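Local coordinates for fiber protein 2 (Fowl adenovirus 1, PDB 2VTW), which forms the receptor-binding head of the short fibre, a trimeric spike at the capsid vertices thought to attach the virion to its host cell, at residues S3-T8 with T101-A106; Q36-N39 with L44-S47; T73-S78 with Q152-L157; E132-I137 with G190-T195. One frame throughout, in Å; residues are numbered along the deposited sequence.

Contact 1: S3-T8 with T101-A106; sequences SVAAFT and TSFEPA
In the beta-sandwich of the fibre head, this contact joins strand 4-23 to the loop that follows strand 92-94: Phe103 of the loop lays its ring against Ala5, Ala6 and Phe7 of the strand. Three observations define the fit. First, one face of the Phe103 ring takes the CB of Phe7 almost over its centre, 3.7 Å from the centroid and only 7° off the ring normal, a CH-pi contact. Secondly, the ring also meets backbone, Phe103 CZ lying 3.5 Å from Ala6 C in an oblique approach. Thirdly, the carbonyl of Ala5 sits at the edge near the ring plane, its O 3.7 Å from Phe103 CE1. The two aromatic rings meet obliquely: CG of Phe7 stands anti to its own nitrogen (chi1 175°), which carries that ring away from segment 101-106, and the ring centroids end 5.9 Å apart with planes inclined at 38°. No hydrogen bond joins the segments; the contact is buried and rests on the Phe103 ring against side-chain carbons and backbone. Around it, the Ser102 carbonyl accepts a bond from Asn39 ND2, tying the loop to strand 28-40, while Val4 and Ala6 on the strand pack against a second subunit. On the opposite face of the Phe103 ring from Phe7 lies Ser102 CB, 3.8 Å above the plane and displaced from the centre.

Contact 2: Q36-N39 with L44-S47; sequences QQIN and LTTS
The side-chain amide of Gln37 is the flat group that crosses this hairpin: in its plane, to within 1°, lies Thr46 OG1. Gln37 NE2 donates to that hydroxyl oxygen over 2.9 Å with an N-H...O angle of 173°, a nearly straight bond, and beside it Leu44 CD2 packs 4.1 Å from Gln37 NE2. CG of Gln37 is anti to the carbonyl carbon (chi1 -60°) and the chain then runs extended, which lays it alongside Thr46 in their non-hydrogen-bonded pair. The backbone frame is regular antiparallel sheet. Gln36 and Ser47 form one hydrogen-bonded pair, with Ser47 N to Gln36 O at 2.7 Å, and Ile38 and Thr45 form another, with Ile38 N to Thr45 O at 2.9 Å. On the face shared by these two pairs, Ile38 CG1 meets Thr45 CB at 3.9 Å. There too a water gives a hydrogen bond to Gln36 OE1 at 2.8 Å and is bonded to Ser47 OG at 2.8 Å, bridging the two strands beside the Gln36-Ser47 pair. The hairpin of strands 28-40 and 43-53 lies between strand 4-23, bonded through Gln37 and Asn39, and strand 185-197, bonded through Leu44 and Thr46; strand 163-173 packs on Leu44 and Thr46, whereas Ile38 and Ser47 meet a second subunit.

Contact 3: T73-S78 with Q152-L157; sequences TVWVSS and QVTPVL
With CG anti to the carbonyl carbon (chi1 -76°) and the indole turned about the CB-CG bond to 97°, Trp75 extends its six-membered ring to Thr154 and Val156 on one face of a sheet of the fibre head's beta-sandwich, over the intervening strand 163-173. The backbones stay well separated, the closest CA atoms of Trp75 and Thr154 being 9.6 Å apart, so the junction of strands 71-76 and 147-157 here rests on side chains. Thr154 presents its CB at the rim of the indole, near the ring plane and 3.7 Å from Trp75 CH2, and the two side chains cross at about a right angle. Val156 comes from the opposite direction, and its CG2 lies 3.6 Å from Trp75 CZ3, at an oblique angle to the ring. Strand 163-173 bridges the two strands through backbone hydrogen bonds to both, and its Leu166 and Ala168 also touch Trp75. The indole meets two further rings, Phe115 with nearly parallel planes and Tyr124 at a clear tilt, which makes it the meeting point of an aromatic cluster. Polar bonds fix Thr154 beside the indole. Its OG1 gives a bond to Gln152 O at 2.9 Å, approaching from above the carbonyl plane and not along a lone pair. The same OG1 accepts from Gln152 NE2 at 2.6 Å, with the donor angle bent to 143°.

Contact 4: E132-I137 with G190-T195; sequences ESYRPI and GPVVHT. With SO4 (sulfate ion), chain N.
A water held by Val193 N and Pro191 O also lies at the hydroxyl of Tyr134, linking two strands of the head's beta-sandwich. It accepts from Val193 N at 3.0 Å and donates to Pro191 O at 3.2 Å. This water lies at the edge of the phenol ring, in its plane; its separation from Tyr134 OH is doubtfully short. The strands run antiparallel, at 176°, but their axes are 8.6 Å apart, and no direct hydrogen bond joins these segments. Tyr134 spans the gap. Its CG is anti to the carbonyl carbon (chi1 -60°), and the ring crosses Val192 obliquely, with Val192 CG2 over one face 4.0 Å from the centroid and offset to the rim. The hydroxyl end goes further, with Tyr134 OH 3.4 Å from Val192 CA. A second water donates to Arg135 O at 2.9 Å and accepts from Gly190 N at 3.1 Å. Within the chain Glu132 and Tyr134 bond to strand 147-157, and Ser133 to Arg135 pair antiparallel with a strand of the second subunit, so the sheet continues across the trimer interface. Arg135, its chain bent at chi3, reaches a sulfate, probably from the crystallisation liquor, that Arg127 of the second subunit also binds: Arg135 NH2 donates to sulfate O1 at 2.9 Å, near the guanidinium plane, with an N-H...O angle of 150°.

How the contacts relate
From the N terminus, segment 3-8 opens contact 1, which closes only at 101-106. Within that span the hairpin of contact 2 closes a short loop at 44-47. Contact 3 begins at 73-78, before contact 1 has closed, and ends at 152-157, so the two cross. Contact 4 opens at 132-137 and closes at 190-195, crossing contact 3 but following contacts 1 and 2 in series. In space, contacts 1 and 2 are closest, their centres about 7 Å apart. Contact 1 ties the 101-106 loop to strand 4-23, contact 2 joins strands 28-40 and 43-53, contact 3 links 71-76 to 147-157, and contact 4 links 129-140 to 185-197; all but contact 3 touch the second subunit.

Contact 1: S3-T8 with T101-A106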
loop_
_atom_site.group_PDB
_atom_site.type_symbol
_atom_site.label_atom_id
_atom_site.label_comp_id
_atom_site.label_asym_id
_atom_site.label_seq_id
_atom_site.Cartn_x
_atom_site.Cartn_y
_atom_site.Cartn_z
ATOM N N SER A 3 -14.458 9.664 -15.117
ATOM C CA SER A 3 -13.291 9.968 -14.300
ATOM C C SER A 3 -12.624 8.690 -13.800
ATOM O O SER A 3 -11.621 8.756 -13.092
ATOM C CB SER A 3 -13.695 10.869 -13.154
ATOM O OG SER A 3 -14.845 10.371 -12.496
ATOM N N VAL A 4 -13.161 7.527 -14.181
ATOM C CA VAL A 4 -12.559 6.229 -13.842
ATOM C C VAL A 4 -12.423 5.347 -15.095
ATOM O O VAL A 4 -13.362 5.260 -15.887
ATOM C CB VAL A 4 -13.410 5.488 -12.778
ATOM C CG1 VAL A 4 -12.707 4.188 -12.378
ATOM C CG2 VAL A 4 -13.656 6.379 -11.557
ATOM N N ALA A 5 -11.257 4.732 -15.290
ATOM C CA ALA A 5 -10.983 3.831 -16.409
ATOM C C ALA A 5 -10.125 2.649 -15.934
ATOM O O ALA A 5 -9.411 2.776 -14.952
ATOM C CB ALA A 5 -10.274 4.558 -17.546
ATOM N N ALA A 6 -10.219 1.522 -16.650
ATOM C CA ALA A 6 -9.522 0.259 -16.355
ATOM C C ALA A 6 -8.805 -0.287 -17.581
ATOM O O ALA A 6 -9.336 -0.195 -18.691
ATOM C CB ALA A 6 -10.542 -0.786 -15.866
ATOM N N PHE A 7 -7.621 -0.866 -17.382
ATOM C CA PHE A 7 -6.905 -1.649 -18.400
ATOM C C PHE A 7 -6.519 -3.040 -17.821
ATOM O O PHE A 7 -6.097 -3.138 -16.654
ATOM C CB PHE A 7 -5.650 -0.896 -18.850
ATOM C CG PHE A 7 -4.777 -1.654 -19.804
ATOM C CD1 PHE A 7 -5.246 -2.021 -21.073
ATOM C CD2 PHE A 7 -3.459 -1.969 -19.468
ATOM C CE1 PHE A 7 -4.420 -2.699 -21.963
ATOM C CE2 PHE A 7 -2.624 -2.654 -20.364
ATOM C CZ PHE A 7 -3.109 -3.007 -21.616
ATOM N N THR A 8 -6.679 -4.094 -18.627
ATOM C CA THR A 8 -6.335 -5.473 -18.261
ATOM C C THR A 8 -5.513 -6.087 -19.378
ATOM O O THR A 8 -5.854 -5.958 -20.555
ATOM C CB THR A 8 -7.582 -6.336 -18.052
ATOM O OG1 THR A 8 -8.444 -5.685 -17.121
ATOM C CG2 THR A 8 -7.225 -7.742 -17.525
ATOM N N THR A 101 -3.332 6.320 -23.078
ATOM C CA THR A 101 -2.675 7.434 -22.398
ATOM C C THR A 101 -3.283 7.678 -21.015
ATOM O O THR A 101 -2.704 8.387 -20.187
ATOM C CB THR A 101 -2.702 8.755 -23.228
ATOM O OG1 THR A 101 -4.040 9.190 -23.391
ATOM C CG2 THR A 101 -2.064 8.582 -24.592
ATOM N N SER A 102 -4.436 7.082 -20.751
ATOM C CA SER A 102 -5.031 7.160 -19.434
ATOM C C SER A 102 -4.247 6.327 -18.387
ATOM O O SER A 102 -4.497 6.462 -17.175
ATOM C CB SER A 102 -6.484 6.713 -19.493
ATOM O OG SER A 102 -7.210 7.429 -20.477
ATOM N N PHE A 103 -3.295 5.507 -18.835
ATOM C CA PHE A 103 -2.521 4.657 -17.935
ATOM C C PHE A 103 -1.039 4.981 -17.893
ATOM O O PHE A 103 -0.249 4.257 -17.278
ATOM C CB PHE A 103 -2.821 3.185 -18.255
ATOM C CG PHE A 103 -4.254 2.918 -18.245
ATOM C CD1 PHE A 103 -4.935 2.733 -17.037
ATOM C CD2 PHE A 103 -4.994 3.002 -19.419
ATOM C CE1 PHE A 103 -6.298 2.565 -17.024
ATOM C CE2 PHE A 103 -6.370 2.841 -19.398
ATOM C CZ PHE A 103 -7.025 2.628 -18.196
ATOM N N GLU A 104 -0.676 6.108 -18.508
ATOM C CA GLU A 104 0.663 6.623 -18.432
ATOM C C GLU A 104 0.859 7.228 -17.048
ATOM O O GLU A 104 0.073 8.070 -16.627
ATOM C CB GLU A 104 0.882 7.712 -19.470
ATOM C CG GLU A 104 2.313 8.217 -19.551
ATOM C CD GLU A 104 2.464 9.468 -20.440
ATOM O OE1 GLU A 104 1.509 9.800 -21.196
ATOM O OE2 GLU A 104 3.563 10.076 -20.383
ATOM N N PRO A 105 1.925 6.810 -16.356
ATOM C CA PRO A 105 2.234 7.434 -15.070
ATOM C C PRO A 105 2.833 8.826 -15.255
ATOM O O PRO A 105 3.526 9.083 -16.256
ATOM C CB PRO A 105 3.260 6.486 -14.486
ATOM C CG PRO A 105 3.967 5.922 -15.719
ATOM C CD PRO A 105 2.882 5.749 -16.708
ATOM N N ALA A 106 2.565 9.723 -14.309
ATOM C CA ALA A 106 3.160 11.055 -14.342
ATOM C C ALA A 106 4.666 10.985 -14.284
ATOM O O ALA A 106 5.246 10.026 -13.781
ATOM C CB ALA A 106 2.585 11.957 -13.192
#

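Contact 2: Q36-N39 with L44-S47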
loop_
_atom_site.group_PDB
_atom_site.type_symbol
_atom_site.label_atom_id
_atom_site.label_comp_id
_atom_site.label_asym_id
_atom_site.label_seq_id
_atom_site.Cartn_x
_atom_site.Cartn_y
_atom_site.Cartn_z
ATOM N N GLN A 36 -3.716 -5.539 -14.063
ATOM C CA GLN A 36 -5.020 -4.889 -13.983
ATOM C C GLN A 36 -4.767 -3.520 -13.383
ATOM O O GLN A 36 -4.281 -3.429 -12.245
ATOM C CB GLN A 36 -5.969 -5.694 -13.102
ATOM C CG GLN A 36 -6.394 -7.050 -13.723
ATOM C CD GLN A 36 -7.115 -7.951 -12.758
ATOM O OE1 GLN A 36 -6.474 -8.599 -11.937
ATOM N NE2 GLN A 36 -8.451 -7.994 -12.834
ATOM N N GLN A 37 -5.022 -2.470 -14.164
ATOM C CA GLN A 37 -4.833 -1.067 -13.727
ATOM C C GLN A 37 -6.145 -0.292 -13.737
ATOM O O GLN A 37 -7.038 -0.572 -14.552
ATOM C CB GLN A 37 -3.855 -0.364 -14.634
ATOM C CG GLN A 37 -2.487 -1.002 -14.662
ATOM C CD GLN A 37 -1.559 -0.356 -15.642
ATOM O OE1 GLN A 37 -1.755 -0.468 -16.851
ATOM N NE2 GLN A 37 -0.516 0.310 -15.138
ATOM N N ILE A 38 -6.277 0.658 -12.815
ATOM C CA ILE A 38 -7.378 1.611 -12.833
ATOM C C ILE A 38 -6.798 3.033 -12.724
ATOM O O ILE A 38 -5.750 3.241 -12.081
ATOM C CB ILE A 38 -8.491 1.330 -11.748
ATOM C CG1 ILE A 38 -7.940 1.471 -10.344
ATOM C CG2 ILE A 38 -9.184 -0.105 -11.967
ATOM C CD1 ILE A 38 -8.989 1.767 -9.235
ATOM N N ASN A 39 -7.429 3.980 -13.417
ATOM C CA ASN A 39 -7.112 5.406 -13.285
ATOM C C ASN A 39 -8.355 5.993 -12.673
ATOM O O ASN A 39 -9.427 5.903 -13.267
ATOM C CB ASN A 39 -6.809 6.078 -14.631
ATOM C CG ASN A 39 -6.425 7.586 -14.507
ATOM O OD1 ASN A 39 -6.863 8.289 -13.619
ATOM N ND2 ASN A 39 -5.654 8.066 -15.447
ATOM N N LEU A 44 -3.134 6.462 -10.489
ATOM C CA LEU A 44 -2.976 5.168 -11.106
ATOM C C LEU A 44 -2.719 4.073 -10.073
ATOM O O LEU A 44 -1.733 4.123 -9.343
ATOM C CB LEU A 44 -1.784 5.220 -12.075
ATOM C CG LEU A 44 -1.571 4.019 -13.001
ATOM C CD1 LEU A 44 -2.781 3.861 -14.025
ATOM C CD2 LEU A 44 -0.236 4.171 -13.699
ATOM N N THR A 45 -3.592 3.070 -10.054
ATOM C CA THR A 45 -3.410 1.860 -9.230
ATOM C C THR A 45 -3.197 0.690 -10.184
ATOM O O THR A 45 -4.015 0.472 -11.067
ATOM C CB THR A 45 -4.641 1.559 -8.354
ATOM O OG1 THR A 45 -4.847 2.618 -7.424
ATOM C CG2 THR A 45 -4.448 0.258 -7.586
ATOM N N THR A 46 -2.085 -0.011 -9.993
ATOM C CA THR A 46 -1.637 -1.109 -10.800
ATOM C C THR A 46 -1.563 -2.387 -9.952
ATOM O O THR A 46 -0.817 -2.441 -8.973
ATOM C CB THR A 46 -0.224 -0.794 -11.365
ATOM O OG1 THR A 46 -0.311 0.309 -12.284
ATOM C CG2 THR A 46 0.415 -2.022 -12.061
ATOM N N SER A 47 -2.323 -3.408 -10.332
ATOM C CA SER A 47 -2.225 -4.750 -9.732
ATOM C C SER A 47 -1.565 -5.699 -10.719
ATOM O O SER A 47 -2.016 -5.837 -11.862
ATOM C CB SER A 47 -3.601 -5.275 -9.335
ATOM O OG SER A 47 -3.521 -6.634 -8.923
HETATM O O HOH W 1 -3.858 -8.177 -11.178
#

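Contact 3: T73-S78 with Q152-L157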
loop_
_atom_site.group_PDB
_atom_site.type_symbol
_atom_site.label_atom_id
_atom_site.label_comp_id
_atom_site.label_asym_id
_atom_site.label_seq_id
_atom_site.Cartn_x
_atom_site.Cartn_y
_atom_site.Cartn_z
ATOM N N THR A 73 13.524 -7.748 -13.297
ATOM C CA THR A 73 12.702 -6.558 -13.540
ATOM C C THR A 73 11.621 -6.844 -14.556
ATOM O O THR A 73 11.854 -7.522 -15.573
ATOM C CB THR A 73 13.569 -5.375 -14.003
ATOM O OG1 THR A 73 14.557 -5.105 -13.008
ATOM C CG2 THR A 73 12.734 -4.108 -14.285
ATOM N N VAL A 74 10.436 -6.337 -14.258
ATOM C CA VAL A 74 9.313 -6.299 -15.169
ATOM C C VAL A 74 8.937 -4.807 -15.389
ATOM O O VAL A 74 8.826 -4.026 -14.432
ATOM C CB VAL A 74 8.107 -7.083 -14.602
ATOM C CG1 VAL A 74 6.848 -6.919 -15.499
ATOM C CG2 VAL A 74 8.474 -8.547 -14.474
ATOM N N TRP A 75 8.797 -4.419 -16.657
ATOM C CA TRP A 75 8.366 -3.079 -17.052
ATOM C C TRP A 75 6.889 -3.062 -17.365
ATOM O O TRP A 75 6.439 -3.815 -18.216
ATOM C CB TRP A 75 9.153 -2.620 -18.293
ATOM C CG TRP A 75 10.524 -2.209 -17.955
ATOM C CD1 TRP A 75 11.643 -2.959 -18.044
ATOM C CD2 TRP A 75 10.929 -0.931 -17.436
ATOM N NE1 TRP A 75 12.727 -2.235 -17.612
ATOM C CE2 TRP A 75 12.309 -0.987 -17.227
ATOM C CE3 TRP A 75 10.247 0.238 -17.099
ATOM C CZ2 TRP A 75 13.029 0.094 -16.730
ATOM C CZ3 TRP A 75 10.956 1.301 -16.609
ATOM C CH2 TRP A 75 12.328 1.234 -16.435
ATOM N N VAL A 76 6.112 -2.235 -16.669
ATOM C CA VAL A 76 4.716 -2.002 -17.079
ATOM C C VAL A 76 4.672 -0.729 -17.924
ATOM O O VAL A 76 5.204 0.329 -17.513
ATOM C CB VAL A 76 3.735 -1.905 -15.902
ATOM C CG1 VAL A 76 2.363 -1.446 -16.363
ATOM C CG2 VAL A 76 3.638 -3.257 -15.216
ATOM N N SER A 77 4.036 -0.847 -19.093
ATOM C CA SER A 77 4.047 0.202 -20.116
ATOM C C SER A 77 2.649 0.465 -20.570
ATOM O O SER A 77 1.838 -0.450 -20.597
ATOM C CB SER A 77 4.920 -0.208 -21.301
ATOM O OG SER A 77 4.945 0.799 -22.306
ATOM N N SER A 78 2.369 1.748 -20.827
ATOM C CA SER A 78 1.178 2.203 -21.506
ATOM C C SER A 78 1.460 2.518 -23.013
ATOM O O SER A 78 0.546 2.895 -23.718
ATOM C CB SER A 78 0.630 3.469 -20.840
ATOM O OG SER A 78 1.561 4.549 -20.932
ATOM N N GLN A 152 9.233 1.838 -9.182
ATOM C CA GLN A 152 9.824 3.106 -9.551
ATOM C C GLN A 152 9.341 3.541 -10.938
ATOM O O GLN A 152 9.656 2.903 -11.955
ATOM C CB GLN A 152 11.343 3.006 -9.529
ATOM C CG GLN A 152 12.102 4.317 -9.839
ATOM C CD GLN A 152 13.537 4.031 -10.225
ATOM O OE1 GLN A 152 14.370 3.702 -9.380
ATOM N NE2 GLN A 152 13.830 4.119 -11.518
ATOM N N VAL A 153 8.556 4.615 -10.978
ATOM C CA VAL A 153 8.253 5.259 -12.264
ATOM C C VAL A 153 9.567 5.856 -12.805
ATOM O O VAL A 153 10.279 6.577 -12.103
ATOM C CB VAL A 153 7.193 6.320 -12.121
ATOM C CG1 VAL A 153 7.073 7.153 -13.406
ATOM C CG2 VAL A 153 5.872 5.671 -11.767
ATOM N N THR A 154 9.888 5.531 -14.048
ATOM C CA THR A 154 11.222 5.764 -14.600
ATOM C C THR A 154 11.113 6.281 -16.036
ATOM O O THR A 154 10.300 5.776 -16.806
ATOM C CB THR A 154 12.020 4.426 -14.667
ATOM O OG1 THR A 154 11.988 3.756 -13.388
ATOM C CG2 THR A 154 13.423 4.680 -15.084
ATOM N N PRO A 155 11.912 7.288 -16.397
ATOM C CA PRO A 155 11.987 7.703 -17.821
ATOM C C PRO A 155 12.812 6.721 -18.656
ATOM O O PRO A 155 13.940 6.447 -18.305
ATOM C CB PRO A 155 12.687 9.064 -17.773
ATOM C CG PRO A 155 13.316 9.157 -16.451
ATOM C CD PRO A 155 12.765 8.098 -15.533
ATOM N N VAL A 156 12.242 6.206 -19.741
ATOM C CA VAL A 156 12.948 5.223 -20.581
ATOM C C VAL A 156 13.337 5.854 -21.939
ATOM O O VAL A 156 12.468 6.304 -22.674
ATOM C CB VAL A 156 12.097 3.962 -20.801
ATOM C CG1 VAL A 156 12.890 2.896 -21.547
ATOM C CG2 VAL A 156 11.591 3.410 -19.458
ATOM N N LEU A 157 14.636 5.911 -22.237
ATOM C CA LEU A 157 15.089 6.512 -23.492
ATOM C C LEU A 157 15.026 5.451 -24.597
ATOM O O LEU A 157 15.834 4.519 -24.631
ATOM C CB LEU A 157 16.482 7.132 -23.363
ATOM C CG LEU A 157 16.966 8.018 -24.532
ATOM C CD1 LEU A 157 16.131 9.278 -24.728
ATOM C CD2 LEU A 157 18.428 8.358 -24.328
#

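Contact 4: E132-I137 with G190-T195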
loop_
_atom_site.group_PDB
_atom_site.type_symbol
_atom_site.label_atom_id
_atom_site.label_comp_id
_atom_site.label_asym_id
_atom_site.label_seq_id
_atom_site.Cartn_x
_atom_site.Cartn_y
_atom_site.Cartn_z
ATOM N N GLU A 132 7.956 -3.143 -1.194
ATOM C CA GLU A 132 6.920 -3.953 -0.573
ATOM C C GLU A 132 7.379 -5.408 -0.432
ATOM O O GLU A 132 8.055 -5.925 -1.304
ATOM C CB GLU A 132 5.665 -3.918 -1.432
ATOM C CG GLU A 132 4.961 -2.552 -1.501
ATOM C CD GLU A 132 4.128 -2.193 -0.272
ATOM O OE1 GLU A 132 4.282 -2.784 0.847
ATOM O OE2 GLU A 132 3.291 -1.283 -0.451
ATOM N N SER A 133 6.983 -6.073 0.647
ATOM C CA SER A 133 7.437 -7.441 0.927
ATOM C C SER A 133 6.366 -8.459 0.618
ATOM O O SER A 133 5.246 -8.316 1.051
ATOM C CB SER A 133 7.902 -7.564 2.386
ATOM O OG SER A 133 8.928 -6.594 2.674
ATOM N N TYR A 134 6.711 -9.482 -0.169
ATOM C CA TYR A 134 5.762 -10.552 -0.515
ATOM C C TYR A 134 6.354 -11.918 -0.236
ATOM O O TYR A 134 7.568 -12.114 -0.242
ATOM C CB TYR A 134 5.352 -10.516 -2.015
ATOM C CG TYR A 134 4.697 -9.249 -2.390
ATOM C CD1 TYR A 134 3.317 -9.151 -2.520
ATOM C CD2 TYR A 134 5.467 -8.119 -2.597
ATOM C CE1 TYR A 134 2.728 -7.930 -2.841
ATOM C CE2 TYR A 134 4.899 -6.922 -2.909
ATOM C CZ TYR A 134 3.536 -6.831 -3.017
ATOM O OH TYR A 134 3.040 -5.597 -3.340
ATOM N N ARG A 135 5.469 -12.860 0.006
ATOM C CA ARG A 135 5.857 -14.252 -0.056
ATOM C C ARG A 135 5.150 -14.890 -1.246
ATOM O O ARG A 135 3.926 -14.886 -1.313
ATOM C CB ARG A 135 5.523 -14.988 1.233
ATOM C CG ARG A 135 5.985 -16.436 1.203
ATOM C CD ARG A 135 5.509 -17.226 2.405
ATOM N NE ARG A 135 6.320 -16.946 3.596
ATOM C CZ ARG A 135 5.876 -16.431 4.745
ATOM N NH1 ARG A 135 4.610 -16.136 4.933
ATOM N NH2 ARG A 135 6.729 -16.253 5.759
ATOM N N PRO A 136 5.932 -15.464 -2.169
ATOM C CA PRO A 136 5.352 -16.167 -3.303
ATOM C C PRO A 136 5.037 -17.639 -3.008
ATOM O O PRO A 136 5.422 -18.173 -1.961
ATOM C CB PRO A 136 6.465 -16.100 -4.334
ATOM C CG PRO A 136 7.689 -16.203 -3.538
ATOM C CD PRO A 136 7.407 -15.538 -2.196
ATOM N N ILE A 137 4.394 -18.276 -3.978
ATOM C CA ILE A 137 4.049 -19.695 -3.958
ATOM C C ILE A 137 5.012 -20.471 -4.895
ATOM O O ILE A 137 5.272 -20.029 -6.028
ATOM C CB ILE A 137 2.615 -19.885 -4.473
ATOM C CG1 ILE A 137 1.603 -19.934 -3.320
ATOM C CG2 ILE A 137 2.500 -21.184 -5.250
ATOM C CD1 ILE A 137 1.187 -21.340 -2.935
ATOM N N GLY A 190 2.094 -12.326 -6.194
ATOM C CA GLY A 190 1.111 -11.255 -6.296
ATOM C C GLY A 190 -0.085 -11.463 -5.396
ATOM O O GLY A 190 -0.144 -12.449 -4.652
ATOM N N PRO A 191 -1.065 -10.550 -5.478
ATOM C CA PRO A 191 -1.024 -9.347 -6.333
ATOM C C PRO A 191 -0.060 -8.296 -5.789
ATOM O O PRO A 191 -0.058 -8.018 -4.586
ATOM C CB PRO A 191 -2.465 -8.832 -6.308
ATOM C CG PRO A 191 -3.062 -9.388 -5.055
ATOM C CD PRO A 191 -2.306 -10.645 -4.707
ATOM N N VAL A 192 0.808 -7.785 -6.658
ATOM C CA VAL A 192 1.712 -6.707 -6.300
ATOM C C VAL A 192 1.004 -5.423 -6.681
ATOM O O VAL A 192 0.740 -5.218 -7.871
ATOM C CB VAL A 192 3.019 -6.829 -7.050
ATOM C CG1 VAL A 192 3.942 -5.642 -6.728
ATOM C CG2 VAL A 192 3.696 -8.182 -6.727
ATOM N N VAL A 193 0.662 -4.576 -5.699
ATOM C CA VAL A 193 -0.166 -3.407 -5.978
ATOM C C VAL A 193 0.682 -2.164 -5.791
ATOM O O VAL A 193 1.376 -2.004 -4.771
ATOM C CB VAL A 193 -1.485 -3.355 -5.169
ATOM C CG1 VAL A 193 -2.283 -2.140 -5.516
ATOM C CG2 VAL A 193 -2.347 -4.612 -5.390
ATOM N N HIS A 194 0.676 -1.318 -6.825
ATOM C CA HIS A 194 1.426 -0.069 -6.848
ATOM C C HIS A 194 0.466 1.060 -7.074
ATOM O O HIS A 194 -0.431 0.932 -7.890
ATOM C CB HIS A 194 2.426 -0.084 -7.998
ATOM C CG HIS A 194 3.250 1.153 -8.087
ATOM N ND1 HIS A 194 3.160 2.024 -9.146
ATOM C CD2 HIS A 194 4.144 1.697 -7.224
ATOM C CE1 HIS A 194 3.999 3.024 -8.958
ATOM N NE2 HIS A 194 4.604 2.853 -7.799
ATOM N N THR A 195 0.652 2.173 -6.356
ATOM C CA THR A 195 -0.106 3.389 -6.610
ATOM C C THR A 195 0.849 4.550 -6.920
ATOM O O THR A 195 1.912 4.716 -6.307
ATOM C CB THR A 195 -1.069 3.743 -5.438
ATOM O OG1 THR A 195 -1.982 2.675 -5.223
ATOM C CG2 THR A 195 -1.891 4.998 -5.729
HETATM S S SO4 N . 8.972 -18.963 6.734
HETATM O O1 SO4 N . 9.215 -17.651 6.109
HETATM O O2 SO4 N . 8.671 -19.975 5.716
HETATM O O3 SO4 N . 10.216 -19.394 7.354
HETATM O O4 SO4 N . 7.901 -18.936 7.737
HETATM O O HOH W 2 0.673 -5.464 -2.883
HETATM O O HOH W 3 2.382 -13.485 -3.371
#